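Local coordinates for protein acyl-CoA dehydrogenase (Thermus thermophilus, PDB 2Z1Q) that probably oxidises saturated acyl-CoA thioesters to their 2,3-dehydroacyl-CoA products, using bound FAD as cofactor and passing the electrons on to an acceptor, at residues Y146-P151 with T192-V197; L158-R163 with G177-I182; H201-L206 with E243-E248. All blocks are in the same frame, centred on the assembly; numbering follows the deposited sequence.

Interaction 1. Residues Y146-P151 with T192-V197; sequences YCLTEP and TVFAKV. With FAD (flavin-adenine dinucleotide), chain D.
The ring of F194 turns its edge into the face of Y146, the centroids 5.2 Å apart and the planes at 70°, an offset T-shaped pair. CE1 of F194 is the bump, settling 3.4 Å from CE1 of Y146. Y146 reaches it because its CG stands anti to the backbone N (chi1 -170°), which swings the ring over toward the neighbouring strand. L148 fills the hollow beside F194: its methyl CD1 makes an off-centre CH-pi contact, 4.3 Å from the ring centroid. Leucine suits this place, since CD1 reaches the phenylalanine ring while CB lies against flavin O2. C147, on the opposite side of the sheet from Y146, is small enough to nestle CB 4.0 Å from CG2 of V193. Two parallel strands are joined by backbone bonds, C147 N to T192 O at 2.8 Å and F194 N to C147 O at 3.1 Å. From the strand, Y146 O accepts from FAD N3; just past its end the amides of L148 and T149 both donate to FAD O2. Main-chain groups thus hold the pyrimidine end of the flavin, while T149 OG1, bonded to FAD O2', holds the ribityl chain. Two N-H donors on O2 would be expected to draw electron density toward that oxygen, consistent with stabilising a reduced flavin.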
loop_
_atom_site.group_PDB
_atom_site.type_symbol
_atom_site.label_atom_id
_atom_site.label_comp_id
_atom_site.label_asym_id
_atom_site.label_seq_id
_atom_site.Cartn_x
_atom_site.Cartn_y
_atom_site.Cartn_z
ATOM N N TYR B 146 -4.091 28.029 4.775
ATOM C CA TYR B 146 -3.069 27.991 5.816
ATOM C C TYR B 146 -1.709 27.834 5.145
ATOM O O TYR B 146 -1.472 26.853 4.441
ATOM C CB TYR B 146 -3.351 26.779 6.700
ATOM C CG TYR B 146 -2.552 26.683 7.966
ATOM C CD1 TYR B 146 -2.810 27.522 9.043
ATOM C CD2 TYR B 146 -1.587 25.686 8.120
ATOM C CE1 TYR B 146 -2.132 27.365 10.257
ATOM C CE2 TYR B 146 -0.911 25.519 9.310
ATOM C CZ TYR B 146 -1.184 26.356 10.377
ATOM O OH TYR B 146 -0.510 26.171 11.560
ATOM N N CYS B 147 -0.817 28.785 5.382
ATOM C CA CYS B 147 0.494 28.756 4.754
ATOM C C CYS B 147 1.639 28.637 5.741
ATOM O O CYS B 147 2.192 29.630 6.204
ATOM C CB CYS B 147 0.671 30.003 3.884
ATOM S SG CYS B 147 -0.320 29.964 2.471
ATOM N N LEU B 148 2.008 27.397 6.028
ATOM C CA LEU B 148 3.069 27.118 6.962
ATOM C C LEU B 148 4.271 26.462 6.295
ATOM O O LEU B 148 5.392 26.918 6.447
ATOM C CB LEU B 148 2.532 26.227 8.077
ATOM C CG LEU B 148 3.565 25.729 9.084
ATOM C CD1 LEU B 148 4.388 26.908 9.554
ATOM C CD2 LEU B 148 2.881 25.044 10.259
ATOM N N THR B 149 4.013 25.388 5.561
ATOM C CA THR B 149 5.062 24.636 4.888
ATOM C C THR B 149 5.812 25.429 3.811
ATOM O O THR B 149 5.237 26.269 3.130
ATOM C CB THR B 149 4.464 23.351 4.259
ATOM O OG1 THR B 149 3.971 22.497 5.299
ATOM C CG2 THR B 149 5.517 22.604 3.457
ATOM N N GLU B 150 7.104 25.155 3.677
ATOM C CA GLU B 150 7.935 25.814 2.669
ATOM C C GLU B 150 8.768 24.745 1.958
ATOM O O GLU B 150 8.888 23.620 2.447
ATOM C CB GLU B 150 8.849 26.864 3.324
ATOM C CG GLU B 150 8.073 27.959 4.069
ATOM C CD GLU B 150 8.952 29.107 4.547
ATOM O OE1 GLU B 150 10.148 29.156 4.190
ATOM O OE2 GLU B 150 8.432 29.974 5.279
ATOM N N PRO B 151 9.329 25.075 0.782
ATOM C CA PRO B 151 10.146 24.124 0.017
ATOM C C PRO B 151 11.197 23.415 0.886
ATOM O O PRO B 151 11.355 22.192 0.805
ATOM C CB PRO B 151 10.758 25.002 -1.080
ATOM C CG PRO B 151 9.663 26.017 -1.326
ATOM C CD PRO B 151 9.178 26.355 0.062
ATOM N N THR B 192 -3.512 32.593 6.184
ATOM C CA THR B 192 -2.782 32.714 7.452
ATOM C C THR B 192 -1.344 32.286 7.110
ATOM O O THR B 192 -1.082 31.109 6.858
ATOM C CB THR B 192 -3.396 31.802 8.564
ATOM O OG1 THR B 192 -4.701 32.278 8.902
ATOM C CG2 THR B 192 -2.535 31.826 9.819
ATOM N N VAL B 193 -0.420 33.244 7.076
ATOM C CA VAL B 193 0.964 32.945 6.716
ATOM C C VAL B 193 1.943 33.052 7.870
ATOM O O VAL B 193 1.873 33.992 8.662
ATOM C CB VAL B 193 1.438 33.891 5.610
ATOM C CG1 VAL B 193 2.827 33.478 5.098
ATOM C CG2 VAL B 193 0.413 33.908 4.505
ATOM N N PHE B 194 2.875 32.108 7.957
ATOM C CA PHE B 194 3.860 32.156 9.027
ATOM C C PHE B 194 5.200 32.689 8.525
ATOM O O PHE B 194 5.693 32.280 7.467
ATOM C CB PHE B 194 4.043 30.766 9.662
ATOM C CG PHE B 194 2.822 30.273 10.392
ATOM C CD1 PHE B 194 1.671 29.924 9.692
ATOM C CD2 PHE B 194 2.815 30.189 11.777
ATOM C CE1 PHE B 194 0.532 29.496 10.364
ATOM C CE2 PHE B 194 1.673 29.756 12.462
ATOM C CZ PHE B 194 0.533 29.409 11.752
ATOM N N ALA B 195 5.769 33.623 9.285
ATOM C CA ALA B 195 7.054 34.234 8.957
ATOM C C ALA B 195 7.766 34.658 10.229
ATOM O O ALA B 195 7.161 34.730 11.304
ATOM C CB ALA B 195 6.857 35.440 8.054
ATOM N N LYS B 196 9.054 34.948 10.110
ATOM C CA LYS B 196 9.813 35.372 11.265
ATOM C C LYS B 196 10.221 36.830 11.128
ATOM O O LYS B 196 10.763 37.241 10.102
ATOM C CB LYS B 196 11.043 34.484 11.431
ATOM C CG LYS B 196 10.702 33.045 11.772
ATOM C CD LYS B 196 11.953 32.190 11.754
ATOM C CE LYS B 196 11.652 30.756 12.168
ATOM N NZ LYS B 196 12.854 29.886 12.019
ATOM N N VAL B 197 9.938 37.617 12.161
ATOM C CA VAL B 197 10.291 39.029 12.152
ATOM C C VAL B 197 11.799 39.117 12.345
ATOM O O VAL B 197 12.337 38.612 13.332
ATOM C CB VAL B 197 9.569 39.797 13.287
ATOM C CG1 VAL B 197 9.930 41.271 13.236
ATOM C CG2 VAL B 197 8.065 39.621 13.148
HETATM P PA FAD D . 9.929 15.349 3.988
HETATM O O1A FAD D . 8.881 15.097 3.031
HETATM O O2A FAD D . 10.664 16.757 4.158
HETATM O O5B FAD D . 9.973 14.400 5.233
HETATM C C5B FAD D . 10.550 13.148 4.864
HETATM C C4B FAD D . 10.623 12.495 6.225
HETATM O O4B FAD D . 9.931 12.927 7.327
HETATM C C3B FAD D . 10.881 10.926 6.363
HETATM O O3B FAD D . 12.265 10.619 6.159
HETATM C C2B FAD D . 10.373 10.878 7.862
HETATM O O2B FAD D . 10.915 9.833 8.677
HETATM C C1B FAD D . 10.888 12.273 8.076
HETATM N N9A FAD D . 11.155 12.844 9.362
HETATM C C8A FAD D . 11.001 14.182 9.589
HETATM N N7A FAD D . 11.338 14.472 10.791
HETATM C C5A FAD D . 11.710 13.344 11.432
HETATM C C6A FAD D . 12.177 13.047 12.748
HETATM N N6A FAD D . 12.305 14.065 13.670
HETATM N N1A FAD D . 12.473 11.752 13.043
HETATM C C2A FAD D . 12.369 10.778 12.144
HETATM N N3A FAD D . 11.950 11.036 10.922
HETATM C C4A FAD D . 11.615 12.267 10.502
HETATM N N1 FAD D . 0.933 22.694 4.176
HETATM C C2 FAD D . 0.333 23.767 4.734
HETATM O O2 FAD D . 0.997 24.490 5.460
HETATM N N3 FAD D . -0.966 24.087 4.508
HETATM C C4 FAD D . -1.776 23.335 3.686
HETATM O O4 FAD D . -2.929 23.629 3.485
HETATM C C4X FAD D . -1.174 22.151 3.025
HETATM N N5 FAD D . -1.861 21.369 2.175
HETATM C C5X FAD D . -1.271 20.317 1.550
HETATM C C6 FAD D . -1.993 19.520 0.592
HETATM C C7 FAD D . -1.344 18.466 -0.073
HETATM C C7M FAD D . -2.107 17.651 -1.100
HETATM C C8 FAD D . 0.026 18.165 0.210
HETATM C C8M FAD D . 0.764 17.046 -0.491
HETATM C C9 FAD D . 0.722 18.914 1.133
HETATM C C9A FAD D . 0.102 20.004 1.817
HETATM N N10 FAD D . 0.850 20.782 2.728
HETATM C C10 FAD D . 0.266 21.872 3.341
HETATM C "C1'" FAD D . 2.224 20.396 2.918
HETATM C "C2'" FAD D . 2.504 19.586 4.193
HETATM O "O2'" FAD D . 2.262 20.363 5.356
HETATM C "C3'" FAD D . 3.945 19.237 4.003
HETATM O "O3'" FAD D . 4.035 18.421 2.800
HETATM C "C4'" FAD D . 4.568 18.433 5.110
HETATM O "O4'" FAD D . 4.584 19.109 6.370
HETATM C "C5'" FAD D . 5.920 18.188 4.544
HETATM O "O5'" FAD D . 6.713 17.419 5.299
HETATM P P FAD D . 7.878 17.162 4.227
HETATM O O1P FAD D . 7.231 16.650 2.989
HETATM O O2P FAD D . 8.669 18.542 3.886
HETATM O O3P FAD D . 8.798 16.022 4.951
#

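Interaction 2. Residues L158-R163 with G177-I182; sequences LAAKTR and GVKQWI. With FAD (flavin-adenine dinucleotide), chain D.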
loop_
_atom_site.group_PDB
_atom_site.type_symbol
_atom_site.label_atom_id
_atom_site.label_comp_id
_atom_site.label_asym_id
_atom_site.label_seq_id
_atom_site.Cartn_x
_atom_site.Cartn_y
_atom_site.Cartn_z
ATOM N N LEU B 158 8.694 25.068 12.022
ATOM C CA LEU B 158 9.329 26.241 12.598
ATOM C C LEU B 158 10.641 26.603 11.881
ATOM O O LEU B 158 11.310 27.573 12.241
ATOM C CB LEU B 158 9.558 26.024 14.106
ATOM C CG LEU B 158 8.342 25.536 14.923
ATOM C CD1 LEU B 158 8.730 25.460 16.399
ATOM C CD2 LEU B 158 7.137 26.461 14.746
ATOM N N ALA B 159 11.005 25.839 10.857
ATOM C CA ALA B 159 12.229 26.142 10.124
ATOM C C ALA B 159 11.925 27.086 8.967
ATOM O O ALA B 159 12.827 27.507 8.248
ATOM C CB ALA B 159 12.869 24.859 9.604
ATOM N N ALA B 160 10.652 27.417 8.782
ATOM C CA ALA B 160 10.264 28.315 7.705
ATOM C C ALA B 160 11.174 29.539 7.692
ATOM O O ALA B 160 11.553 30.049 8.746
ATOM C CB ALA B 160 8.807 28.740 7.878
ATOM N N LYS B 161 11.532 30.011 6.500
ATOM C CA LYS B 161 12.390 31.185 6.403
ATOM C C LYS B 161 11.753 32.421 5.778
ATOM O O LYS B 161 12.436 33.416 5.534
ATOM C CB LYS B 161 13.706 30.847 5.690
ATOM C CG LYS B 161 13.590 30.148 4.360
ATOM C CD LYS B 161 14.981 29.757 3.889
ATOM C CE LYS B 161 14.935 28.884 2.649
ATOM N NZ LYS B 161 16.306 28.604 2.123
ATOM N N THR B 162 10.453 32.366 5.516
ATOM C CA THR B 162 9.757 33.530 4.974
ATOM C C THR B 162 9.994 34.635 6.015
ATOM O O THR B 162 9.673 34.467 7.194
ATOM C CB THR B 162 8.251 33.268 4.858
ATOM O OG1 THR B 162 8.019 32.257 3.870
ATOM C CG2 THR B 162 7.513 34.535 4.468
ATOM N N ARG B 163 10.560 35.756 5.571
ATOM C CA ARG B 163 10.889 36.867 6.463
ATOM C C ARG B 163 9.848 37.978 6.569
ATOM O O ARG B 163 9.076 38.229 5.649
ATOM C CB ARG B 163 12.250 37.463 6.065
ATOM C CG ARG B 163 12.408 37.814 4.581
ATOM C CD ARG B 163 13.890 37.815 4.159
ATOM N NE ARG B 163 14.038 37.886 2.707
ATOM C CZ ARG B 163 13.870 38.999 2.001
ATOM N NH1 ARG B 163 13.561 40.129 2.622
ATOM N NH2 ARG B 163 13.990 38.984 0.677
ATOM N N GLY B 177 9.024 35.491 0.938
ATOM C CA GLY B 177 9.277 34.072 1.118
ATOM C C GLY B 177 8.436 33.218 0.198
ATOM O O GLY B 177 7.668 33.739 -0.622
ATOM N N VAL B 178 8.577 31.904 0.330
ATOM C CA VAL B 178 7.826 30.950 -0.486
ATOM C C VAL B 178 7.168 29.915 0.417
ATOM O O VAL B 178 7.814 29.353 1.300
ATOM C CB VAL B 178 8.761 30.213 -1.470
ATOM C CG1 VAL B 178 7.977 29.196 -2.290
ATOM C CG2 VAL B 178 9.458 31.225 -2.385
ATOM N N LYS B 179 5.873 29.683 0.209
ATOM C CA LYS B 179 5.126 28.698 0.991
ATOM C C LYS B 179 4.740 27.576 0.021
ATOM O O LYS B 179 4.185 27.828 -1.046
ATOM C CB LYS B 179 3.885 29.338 1.607
ATOM C CG LYS B 179 4.133 30.693 2.251
ATOM C CD LYS B 179 5.181 30.650 3.350
ATOM C CE LYS B 179 4.728 29.863 4.562
ATOM N NZ LYS B 179 5.781 29.853 5.625
ATOM N N GLN B 180 5.035 26.344 0.411
ATOM C CA GLN B 180 4.803 25.172 -0.423
ATOM C C GLN B 180 3.564 24.331 -0.114
ATOM O O GLN B 180 3.242 24.075 1.054
ATOM C CB GLN B 180 6.040 24.267 -0.332
ATOM C CG GLN B 180 6.092 23.185 -1.389
ATOM C CD GLN B 180 6.606 23.702 -2.714
ATOM O OE1 GLN B 180 7.772 23.512 -3.059
ATOM N NE2 GLN B 180 5.740 24.376 -3.461
ATOM N N TRP B 181 2.891 23.879 -1.172
ATOM C CA TRP B 181 1.703 23.029 -1.059
ATOM C C TRP B 181 0.537 23.672 -0.292
ATOM O O TRP B 181 0.115 23.127 0.715
ATOM C CB TRP B 181 2.049 21.712 -0.331
ATOM C CG TRP B 181 3.057 20.769 -0.966
ATOM C CD1 TRP B 181 4.295 20.439 -0.474
ATOM C CD2 TRP B 181 2.883 19.987 -2.156
ATOM N NE1 TRP B 181 4.896 19.505 -1.280
ATOM C CE2 TRP B 181 4.053 19.207 -2.320
ATOM C CE3 TRP B 181 1.851 19.867 -3.098
ATOM C CZ2 TRP B 181 4.219 18.322 -3.387
ATOM C CZ3 TRP B 181 2.019 18.984 -4.164
ATOM C CH2 TRP B 181 3.196 18.224 -4.296
ATOM N N ILE B 182 0.002 24.797 -0.749
ATOM C CA ILE B 182 -1.101 25.428 -0.012
ATOM C C ILE B 182 -2.476 24.996 -0.515
ATOM O O ILE B 182 -2.871 25.349 -1.618
ATOM C CB ILE B 182 -1.000 26.968 -0.092
ATOM C CG1 ILE B 182 0.148 27.443 0.776
ATOM C CG2 ILE B 182 -2.269 27.629 0.400
ATOM C CD1 ILE B 182 1.476 27.041 0.271
HETATM P PA FAD D . 9.929 15.349 3.988
HETATM O O1A FAD D . 8.881 15.097 3.031
HETATM O O2A FAD D . 10.664 16.757 4.158
HETATM O O5B FAD D . 9.973 14.400 5.233
HETATM C C5B FAD D . 10.550 13.148 4.864
HETATM C C4B FAD D . 10.623 12.495 6.225
HETATM O O4B FAD D . 9.931 12.927 7.327
HETATM C C3B FAD D . 10.881 10.926 6.363
HETATM O O3B FAD D . 12.265 10.619 6.159
HETATM C C2B FAD D . 10.373 10.878 7.862
HETATM O O2B FAD D . 10.915 9.833 8.677
HETATM C C1B FAD D . 10.888 12.273 8.076
HETATM N N9A FAD D . 11.155 12.844 9.362
HETATM C C8A FAD D . 11.001 14.182 9.589
HETATM N N7A FAD D . 11.338 14.472 10.791
HETATM C C5A FAD D . 11.710 13.344 11.432
HETATM C C6A FAD D . 12.177 13.047 12.748
HETATM N N6A FAD D . 12.305 14.065 13.670
HETATM N N1A FAD D . 12.473 11.752 13.043
HETATM C C2A FAD D . 12.369 10.778 12.144
HETATM N N3A FAD D . 11.950 11.036 10.922
HETATM C C4A FAD D . 11.615 12.267 10.502
HETATM N N1 FAD D . 0.933 22.694 4.176
HETATM C C2 FAD D . 0.333 23.767 4.734
HETATM O O2 FAD D . 0.997 24.490 5.460
HETATM N N3 FAD D . -0.966 24.087 4.508
HETATM C C4 FAD D . -1.776 23.335 3.686
HETATM O O4 FAD D . -2.929 23.629 3.485
HETATM C C4X FAD D . -1.174 22.151 3.025
HETATM N N5 FAD D . -1.861 21.369 2.175
HETATM C C5X FAD D . -1.271 20.317 1.550
HETATM C C6 FAD D . -1.993 19.520 0.592
HETATM C C7 FAD D . -1.344 18.466 -0.073
HETATM C C7M FAD D . -2.107 17.651 -1.100
HETATM C C8 FAD D . 0.026 18.165 0.210
HETATM C C8M FAD D . 0.764 17.046 -0.491
HETATM C C9 FAD D . 0.722 18.914 1.133
HETATM C C9A FAD D . 0.102 20.004 1.817
HETATM N N10 FAD D . 0.850 20.782 2.728
HETATM C C10 FAD D . 0.266 21.872 3.341
HETATM C "C1'" FAD D . 2.224 20.396 2.918
HETATM C "C2'" FAD D . 2.504 19.586 4.193
HETATM O "O2'" FAD D . 2.262 20.363 5.356
HETATM C "C3'" FAD D . 3.945 19.237 4.003
HETATM O "O3'" FAD D . 4.035 18.421 2.800
HETATM C "C4'" FAD D . 4.568 18.433 5.110
HETATM O "O4'" FAD D . 4.584 19.109 6.370
HETATM C "C5'" FAD D . 5.920 18.188 4.544
HETATM O "O5'" FAD D . 6.713 17.419 5.299
HETATM P P FAD D . 7.878 17.162 4.227
HETATM O O1P FAD D . 7.231 16.650 2.989
HETATM O O2P FAD D . 8.669 18.542 3.886
HETATM O O3P FAD D . 8.798 16.022 4.951
HETATM O O HOH W 1 10.430 31.052 1.955
#
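T162 meets G177 and K179 mainly by van der Waals packing. Its OG1 lies 3.5 Å from CA of G177 and 3.3 Å from CD of K179, and the threonine and lysine side chains cross at about a right angle. G177, lacking a side chain, lets the hydroxyl come this close, and its extended backbone is one that glycine readily adopts. A160, with only a methyl, lies close to the ammonium, CB 3.9 Å from K179 NZ. No direct hydrogen bond joins the two segments; a water does so instead, accepting from V178 N at 2.6 Å and donating weakly to T162 OG1. Charge and polar bonding come from E150, whose OE2 takes both a salt bridge from K179 NZ and a hydrogen bond from T162 OG1. K179 folds back through chi2 -58° and chi3 -67°, bringing NZ also to the carbonyls of L148 and F194. At the corner that follows, flavin methyl C8M lies 3.9 Å above one face of the W181 ring, toward its rim, and the ring of Y376 of the second subunit meets that of W181. With three oxygen partners the buried ammonium is probably charged; K179 ties strand 172-183 to the flavin-binding turn, and E150, gripping T162, brings in the loop.

Interaction 3. Residues H201-L206 with E243-E248; sequences HFTAFL and ENVLGE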
loop_
_atom_site.group_PDB
_atom_site.type_symbol
_atom_site.label_atom_id
_atom_site.label_comp_id
_atom_site.label_asym_id
_atom_site.label_seq_id
_atom_site.Cartn_x
_atom_site.Cartn_y
_atom_site.Cartn_z
ATOM N N HIS B 201 11.709 35.623 14.918
ATOM C CA HIS B 201 10.456 35.543 15.656
ATOM C C HIS B 201 9.329 34.949 14.833
ATOM O O HIS B 201 8.652 35.650 14.088
ATOM C CB HIS B 201 10.062 36.931 16.150
ATOM C CG HIS B 201 11.141 37.609 16.926
ATOM N ND1 HIS B 201 11.620 38.862 16.601
ATOM C CD2 HIS B 201 11.877 37.187 17.984
ATOM C CE1 HIS B 201 12.604 39.179 17.421
ATOM N NE2 HIS B 201 12.780 38.182 18.268
ATOM N N PHE B 202 9.144 33.642 14.980
ATOM C CA PHE B 202 8.103 32.915 14.268
ATOM C C PHE B 202 6.764 33.567 14.608
ATOM O O PHE B 202 6.322 33.529 15.755
ATOM C CB PHE B 202 8.118 31.446 14.708
ATOM C CG PHE B 202 7.371 30.525 13.785
ATOM C CD1 PHE B 202 6.170 29.945 14.176
ATOM C CD2 PHE B 202 7.890 30.215 12.533
ATOM C CE1 PHE B 202 5.499 29.063 13.332
ATOM C CE2 PHE B 202 7.226 29.335 11.683
ATOM C CZ PHE B 202 6.029 28.757 12.086
ATOM N N THR B 203 6.120 34.145 13.597
ATOM C CA THR B 203 4.847 34.838 13.773
ATOM C C THR B 203 3.833 34.530 12.659
ATOM O O THR B 203 4.210 34.291 11.511
ATOM C CB THR B 203 5.088 36.376 13.805
ATOM O OG1 THR B 203 6.157 36.670 14.720
ATOM C CG2 THR B 203 3.830 37.119 14.245
ATOM N N ALA B 204 2.546 34.545 13.005
ATOM C CA ALA B 204 1.491 34.290 12.030
ATOM C C ALA B 204 0.901 35.623 11.580
ATOM O O ALA B 204 0.774 36.545 12.382
ATOM C CB ALA B 204 0.407 33.423 12.641
ATOM N N PHE B 205 0.539 35.714 10.301
ATOM C CA PHE B 205 -0.039 36.931 9.725
ATOM C C PHE B 205 -1.283 36.663 8.882
ATOM O O PHE B 205 -1.377 35.647 8.197
ATOM C CB PHE B 205 0.982 37.655 8.831
ATOM C CG PHE B 205 2.242 38.066 9.537
ATOM C CD1 PHE B 205 3.242 37.136 9.816
ATOM C CD2 PHE B 205 2.437 39.390 9.911
ATOM C CE1 PHE B 205 4.414 37.520 10.453
ATOM C CE2 PHE B 205 3.613 39.784 10.554
ATOM C CZ PHE B 205 4.600 38.847 10.823
ATOM N N LEU B 206 -2.235 37.591 8.919
ATOM C CA LEU B 206 -3.461 37.472 8.128
ATOM C C LEU B 206 -3.204 38.243 6.831
ATOM O O LEU B 206 -2.914 39.434 6.873
ATOM C CB LEU B 206 -4.644 38.084 8.878
ATOM C CG LEU B 206 -4.961 37.477 10.250
ATOM C CD1 LEU B 206 -5.850 38.430 11.047
ATOM C CD2 LEU B 206 -5.629 36.117 10.074
ATOM N N GLU B 243 -1.806 45.468 12.485
ATOM C CA GLU B 243 -2.904 44.837 13.213
ATOM C C GLU B 243 -3.290 43.477 12.639
ATOM O O GLU B 243 -4.166 42.789 13.172
ATOM C CB GLU B 243 -4.133 45.752 13.248
ATOM C CG GLU B 243 -4.744 46.079 11.889
ATOM C CD GLU B 243 -4.093 47.273 11.202
ATOM O OE1 GLU B 243 -4.660 47.730 10.186
ATOM O OE2 GLU B 243 -3.030 47.754 11.664
ATOM N N ASN B 244 -2.642 43.093 11.546
ATOM C CA ASN B 244 -2.929 41.809 10.933
ATOM C C ASN B 244 -2.077 40.705 11.528
ATOM O O ASN B 244 -2.103 39.569 11.058
ATOM C CB ASN B 244 -2.708 41.856 9.425
ATOM C CG ASN B 244 -3.900 42.412 8.684
ATOM O OD1 ASN B 244 -5.005 42.492 9.222
ATOM N ND2 ASN B 244 -3.689 42.782 7.430
ATOM N N VAL B 245 -1.313 41.043 12.560
ATOM C CA VAL B 245 -0.483 40.058 13.222
ATOM C C VAL B 245 -1.402 39.159 14.036
ATOM O O VAL B 245 -2.130 39.638 14.912
ATOM C CB VAL B 245 0.523 40.722 14.167
ATOM C CG1 VAL B 245 1.200 39.666 15.029
ATOM C CG2 VAL B 245 1.550 41.491 13.366
ATOM N N LEU B 246 -1.368 37.861 13.735
ATOM C CA LEU B 246 -2.191 36.873 14.421
ATOM C C LEU B 246 -1.448 36.334 15.635
ATOM O O LEU B 246 -0.401 35.693 15.497
ATOM C CB LEU B 246 -2.526 35.716 13.473
ATOM C CG LEU B 246 -3.937 35.134 13.608
ATOM C CD1 LEU B 246 -4.120 33.991 12.623
ATOM C CD2 LEU B 246 -4.173 34.661 15.027
ATOM N N GLY B 247 -1.993 36.585 16.821
ATOM C CA GLY B 247 -1.355 36.122 18.036
ATOM C C GLY B 247 -0.255 37.061 18.484
ATOM O O GLY B 247 -0.344 38.273 18.275
ATOM N N GLU B 248 0.786 36.504 19.096
ATOM C CA GLU B 248 1.911 37.297 19.582
ATOM C C GLU B 248 3.175 37.030 18.763
ATOM O O GLU B 248 3.443 35.892 18.371
ATOM C CB GLU B 248 2.188 36.980 21.056
ATOM C CG GLU B 248 0.977 37.127 21.971
ATOM C CD GLU B 248 1.349 37.084 23.447
ATOM O OE1 GLU B 248 1.877 36.048 23.909
ATOM O OE2 GLU B 248 1.116 38.094 24.148
HETATM O O HOH W 2 2.032 34.777 16.109
#
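L206 lays its CD2 methyl across L246, CD2 of L206 lying 3.6 Å from CD1 of L246, the two leucines crossing at about a right angle. Beside them A204 presents only a methyl, its CB 3.8 Å from CB of L246, so that the larger residue can sit close to the strand. On the other side of the sheet F205 and V245 lie side by side and point the same way, with CE2 of F205 3.9 Å from CG2 of V245. The valine uses both branches: CG1, anti to the backbone N (chi1 170°), meets CG2 of T203 at 3.7 Å. N244, a polar residue at a partly exposed place, packs its side chain on the L206 carbonyl, CB of N244 3.5 Å from O of L206. The backbones run antiparallel. L206 N donates to N244 O at 2.9 Å, and L246 N donates to A204 O at the same length, though the latter approaches from 40° above the carbonyl plane. Beyond this point the segments part and a water fills in, accepting from A204 N and donating to L246 O, 2.7 Å away, and to E248 O. The short, weakly bonded strand 245-246 pairs with strand 201-208, whose T203 and F205 bond in turn to A195 and V193 of strand 190-197. Helix 119-124 covers the leucine side, L121 packing on L206 and P120 and F124 on L246.

The three contacts share one mixed sheet, in the region of the acyl-CoA dehydrogenase middle domain. Interactions 1 and 2 have centres about 4 Å apart, and the second is nested along the chain within the loop that the first closes; interaction 3 follows in series, its centre about 10 Å from that of interaction 1 and 14 Å from that of interaction 2. Strand 190-197 of interaction 1 lies next to strand 201-208 of interaction 3, and F202 packs against F194, L148 and L158, touching both other contacts. Interactions 1 and 2 both reach FAD and the second subunit, whereas interaction 3 touches no other chain, and its A204 side chain lies about 11 Å from FAD.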